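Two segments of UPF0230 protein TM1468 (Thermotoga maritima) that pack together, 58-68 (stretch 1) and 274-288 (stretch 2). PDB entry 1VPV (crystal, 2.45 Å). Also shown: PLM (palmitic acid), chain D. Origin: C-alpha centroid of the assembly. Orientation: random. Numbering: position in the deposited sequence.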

# COMPACT_ATOMS: atom_id res chain seq x y z
N GLU A 58 17.33 -4.29 -2.72
CA GLU A 58 17.24 -4.12 -1.27
C GLU A 58 16.06 -4.85 -0.69
O GLU A 58 16.16 -5.47 0.37
CB GLU A 58 17.21 -2.65 -0.86
CG GLU A 58 18.65 -2.08 -0.69
CD GLU A 58 18.72 -0.94 0.32
OE1 GLU A 58 18.49 -1.20 1.53
OE2 GLU A 58 19.03 0.21 -0.11
N ILE A 59 14.96 -4.81 -1.42
CA ILE A 59 13.78 -5.50 -0.98
C ILE A 59 14.01 -7.01 -0.95
O ILE A 59 13.61 -7.69 0.01
CB ILE A 59 12.53 -5.07 -1.78
CG1 ILE A 59 12.06 -3.73 -1.24
CG2 ILE A 59 11.43 -6.08 -1.62
CD1 ILE A 59 11.08 -3.01 -2.17
N MSE A 60 14.66 -7.54 -1.97
CA MSE A 60 15.06 -8.94 -2.00
C MSE A 60 16.01 -9.42 -0.89
O MSE A 60 15.87 -10.53 -0.36
CB MSE A 60 15.78 -9.18 -3.28
CG MSE A 60 14.86 -9.20 -4.45
SE MSE A 60 14.98 -10.99 -5.14
CE MSE A 60 16.75 -10.82 -6.05
N ASN A 61 17.02 -8.61 -0.59
CA ASN A 61 17.95 -8.87 0.50
C ASN A 61 17.21 -8.96 1.84
O ASN A 61 17.46 -9.86 2.66
CB ASN A 61 18.99 -7.76 0.57
CG ASN A 61 20.07 -8.04 1.58
OD1 ASN A 61 20.09 -7.44 2.66
ND2 ASN A 61 20.97 -8.95 1.24
N PHE A 62 16.29 -8.03 2.05
CA PHE A 62 15.51 -7.98 3.24
C PHE A 62 14.67 -9.25 3.39
O PHE A 62 14.52 -9.79 4.48
CB PHE A 62 14.58 -6.77 3.21
CG PHE A 62 13.77 -6.62 4.46
CD1 PHE A 62 14.35 -6.02 5.59
CD2 PHE A 62 12.47 -7.12 4.53
CE1 PHE A 62 13.63 -5.90 6.77
CE2 PHE A 62 11.76 -7.00 5.69
CZ PHE A 62 12.35 -6.41 6.84
N TYR A 63 14.09 -9.70 2.29
CA TYR A 63 13.30 -10.90 2.30
C TYR A 63 14.16 -12.06 2.81
O TYR A 63 13.70 -12.90 3.55
CB TYR A 63 12.77 -11.25 0.89
CG TYR A 63 11.57 -10.45 0.38
CD1 TYR A 63 10.68 -9.81 1.25
CD2 TYR A 63 11.31 -10.38 -0.99
CE1 TYR A 63 9.57 -9.11 0.76
CE2 TYR A 63 10.20 -9.70 -1.48
CZ TYR A 63 9.34 -9.07 -0.61
OH TYR A 63 8.24 -8.38 -1.11
N LYS A 64 15.40 -12.10 2.38
CA LYS A 64 16.24 -13.18 2.73
C LYS A 64 16.56 -13.10 4.23
O LYS A 64 16.41 -14.10 4.93
CB LYS A 64 17.50 -13.14 1.86
CG LYS A 64 18.42 -14.31 2.02
CD LYS A 64 19.80 -14.02 1.42
CE LYS A 64 20.69 -13.24 2.39
NZ LYS A 64 21.53 -14.13 3.27
N ARG A 65 16.93 -11.91 4.71
CA ARG A 65 17.27 -11.68 6.10
C ARG A 65 16.08 -11.86 7.06
O ARG A 65 16.27 -12.40 8.12
CB ARG A 65 17.93 -10.32 6.31
CG ARG A 65 19.43 -10.28 5.79
CD ARG A 65 20.12 -8.90 5.90
NE ARG A 65 19.39 -7.90 5.12
CZ ARG A 65 18.64 -6.92 5.64
NH1 ARG A 65 18.48 -6.79 6.95
NH2 ARG A 65 18.02 -6.08 4.83
N ILE A 66 14.86 -11.48 6.68
CA ILE A 66 13.73 -11.67 7.59
C ILE A 66 13.26 -13.13 7.63
O ILE A 66 12.89 -13.61 8.69
CB ILE A 66 12.55 -10.67 7.36
CG1 ILE A 66 11.56 -10.75 8.53
CG2 ILE A 66 11.81 -10.94 6.07
CD1 ILE A 66 10.68 -9.53 8.65
N ARG A 67 13.29 -13.86 6.53
CA ARG A 67 13.03 -15.32 6.59
C ARG A 67 14.01 -16.04 7.53
O ARG A 67 13.64 -17.00 8.20
CB ARG A 67 13.12 -15.92 5.18
CG ARG A 67 11.94 -15.54 4.26
CD ARG A 67 11.92 -16.36 2.96
NE ARG A 67 10.70 -16.10 2.18
CZ ARG A 67 9.54 -16.72 2.34
NH1 ARG A 67 9.37 -17.63 3.28
NH2 ARG A 67 8.50 -16.40 1.59
N GLU A 68 15.25 -15.57 7.56
CA GLU A 68 16.34 -16.17 8.35
C GLU A 68 16.43 -15.74 9.81
O GLU A 68 16.90 -16.49 10.62
CB GLU A 68 17.67 -15.72 7.77
CG GLU A 68 18.46 -16.75 7.08
CD GLU A 68 19.60 -16.13 6.32
OE1 GLU A 68 20.09 -15.05 6.76
OE2 GLU A 68 19.97 -16.69 5.26
C1 PLM D . 4.88 2.79 11.09
O1 PLM D . 4.50 3.99 11.25
O2 PLM D . 5.73 2.25 11.87
C2 PLM D . 4.33 2.02 9.91
C3 PLM D . 3.24 1.06 10.35
C4 PLM D . 2.80 0.20 9.17
C5 PLM D . 1.76 -0.81 9.65
C6 PLM D . 1.28 -1.70 8.54
C7 PLM D . 0.19 -2.67 8.99
C8 PLM D . 0.02 -3.81 8.00
C9 PLM D . -0.71 -3.36 6.75
CA PLM D . -0.82 -4.46 5.72
CB PLM D . -1.69 -4.02 4.56
CC PLM D . -1.56 -5.00 3.39
CD PLM D . -2.55 -4.70 2.25
CE PLM D . -2.27 -5.53 1.01
CF PLM D . -3.35 -5.37 -0.05
CG PLM D . -3.13 -4.13 -0.93
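Stretch 2, residues 274-288: SPMGKVITTHVGPGT

How does the backbone of stretch 2 run along stretch 1? Stretch 1 is helical throughout. Stretch 2 enters as the end of a strand at Ser274 and Pro275, passes through Met276 in an extended conformation and takes Gly277 as the N-cap of a short helix, 278-284. The two helices run in nearly the same direction, crossing at -22° with a closest axial approach of 10.7 Å. Gly277 CA lies 6.1 Å from Ile59 CA near the start, and Pro286 CA lies 6.9 Å from Arg67 CA near the end. Gly285, with positive phi, is the first residue to leave the helix, and a type II beta turn runs from it to Thr288.

What holds the start of the second helix? Lys278, the residue most covered by stretch 1, lies across Phe62: its CB stands 3.6 Å from the Phe62 ring centroid, almost exactly on the ring normal, a CH-pi contact. The extended side chain then carries Lys278 NZ to Glu58 OE1, 3.1 Å away, in a hydrogen-bonded salt bridge.

Where does Tyr63 reach? Its CA-to-CB bond points sideways, but the ring brings Tyr63 OH to 2.6 Å from Met276 O, a weak hydrogen bond, and to 3.3 Å from Pro275 CB. Ile59 CG2 adds an apolar contact with Pro275 CB at 4.4 Å.

How are the middle and end of the contact filled? Thr282 OG1 approaches the edge of the Phe62 ring, 3.4 Å from Phe62 CZ, while donating a hydrogen bond to Lys278 O at 2.8 Å within its own helix. One turn on from Phe62, Ile66 CG2 meets Thr281 CG2 and Pro286 CG, both at 4.3 Å. Pro286 also lies over one face of the Arg67 guanidinium, with Pro286 CB 3.7 Å from Arg67 CZ.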

# COMPACT_ATOMS: atom_id res chain seq x y z
N SER A 274 3.49 -6.06 -7.54
CA SER A 274 4.46 -5.31 -6.74
C SER A 274 4.85 -6.03 -5.44
O SER A 274 3.99 -6.34 -4.59
CB SER A 274 3.86 -3.95 -6.37
OG SER A 274 4.82 -3.13 -5.75
N PRO A 275 6.14 -6.27 -5.26
CA PRO A 275 6.55 -6.89 -4.01
C PRO A 275 6.32 -5.95 -2.81
O PRO A 275 6.53 -4.76 -2.91
CB PRO A 275 8.04 -7.14 -4.21
CG PRO A 275 8.45 -6.20 -5.24
CD PRO A 275 7.28 -5.99 -6.14
N MSE A 276 5.90 -6.49 -1.69
CA MSE A 276 5.71 -5.66 -0.50
C MSE A 276 7.07 -5.30 0.10
O MSE A 276 7.99 -6.14 0.19
CB MSE A 276 4.85 -6.39 0.53
CG MSE A 276 3.44 -6.60 0.11
SE MSE A 276 2.48 -8.11 1.01
CE MSE A 276 0.78 -7.13 1.52
N GLY A 277 7.19 -4.03 0.50
CA GLY A 277 8.44 -3.50 1.05
C GLY A 277 8.79 -4.05 2.44
O GLY A 277 8.14 -4.96 2.95
N LYS A 278 9.82 -3.47 3.04
CA LYS A 278 10.33 -3.94 4.33
C LYS A 278 9.33 -3.74 5.48
O LYS A 278 9.12 -4.61 6.31
CB LYS A 278 11.68 -3.27 4.69
CG LYS A 278 12.72 -3.23 3.58
CD LYS A 278 14.08 -2.81 4.14
CE LYS A 278 15.15 -2.72 3.06
NZ LYS A 278 16.34 -2.04 3.62
N VAL A 279 8.70 -2.58 5.51
CA VAL A 279 7.75 -2.27 6.58
C VAL A 279 6.49 -3.13 6.49
O VAL A 279 6.07 -3.75 7.46
CB VAL A 279 7.43 -0.77 6.60
CG1 VAL A 279 6.36 -0.46 7.61
CG2 VAL A 279 8.69 0.02 6.94
N ILE A 280 5.87 -3.19 5.33
CA ILE A 280 4.69 -4.00 5.20
C ILE A 280 5.01 -5.48 5.53
O ILE A 280 4.29 -6.15 6.30
CB ILE A 280 4.04 -3.79 3.83
CG1 ILE A 280 3.42 -2.38 3.76
CG2 ILE A 280 3.01 -4.85 3.54
CD1 ILE A 280 2.14 -2.21 4.55
N THR A 281 6.11 -5.97 4.99
CA THR A 281 6.52 -7.35 5.23
C THR A 281 6.70 -7.64 6.70
O THR A 281 6.36 -8.73 7.19
CB THR A 281 7.84 -7.65 4.51
OG1 THR A 281 7.64 -7.42 3.12
CG2 THR A 281 8.23 -9.10 4.69
N THR A 282 7.30 -6.68 7.39
CA THR A 282 7.63 -6.83 8.80
C THR A 282 6.36 -7.10 9.56
O THR A 282 6.35 -7.94 10.48
CB THR A 282 8.37 -5.57 9.32
OG1 THR A 282 9.75 -5.59 8.84
CG2 THR A 282 8.34 -5.52 10.85
N HIS A 283 5.28 -6.44 9.15
CA HIS A 283 4.00 -6.55 9.82
C HIS A 283 3.19 -7.74 9.35
O HIS A 283 2.43 -8.27 10.15
CB HIS A 283 3.15 -5.30 9.62
CG HIS A 283 3.56 -4.17 10.48
ND1 HIS A 283 2.96 -3.93 11.69
CD2 HIS A 283 4.53 -3.24 10.32
CE1 HIS A 283 3.55 -2.89 12.26
NE2 HIS A 283 4.48 -2.44 11.43
N VAL A 284 3.30 -8.14 8.08
CA VAL A 284 2.39 -9.19 7.57
C VAL A 284 3.00 -10.56 7.59
O VAL A 284 2.29 -11.56 7.70
CB VAL A 284 1.80 -8.93 6.15
CG1 VAL A 284 0.83 -7.77 6.19
CG2 VAL A 284 2.86 -8.68 5.13
N GLY A 285 4.33 -10.58 7.46
CA GLY A 285 5.09 -11.82 7.45
C GLY A 285 5.29 -12.35 6.03
O GLY A 285 4.45 -12.13 5.16
N PRO A 286 6.40 -13.05 5.80
CA PRO A 286 6.67 -13.57 4.47
C PRO A 286 5.62 -14.59 4.12
O PRO A 286 5.06 -15.21 5.03
CB PRO A 286 8.04 -14.27 4.61
CG PRO A 286 8.60 -13.81 5.91
CD PRO A 286 7.45 -13.40 6.77
N GLY A 287 5.36 -14.75 2.81
CA GLY A 287 4.31 -15.64 2.31
C GLY A 287 3.04 -14.89 1.94
O GLY A 287 2.29 -15.36 1.11
N THR A 288 2.84 -13.70 2.50
CA THR A 288 1.60 -12.95 2.34
C THR A 288 1.25 -12.62 0.87
O THR A 288 2.12 -12.36 0.06
CB THR A 288 1.69 -11.65 3.16
OG1 THR A 288 1.82 -11.99 4.56
CG2 THR A 288 0.44 -10.72 2.95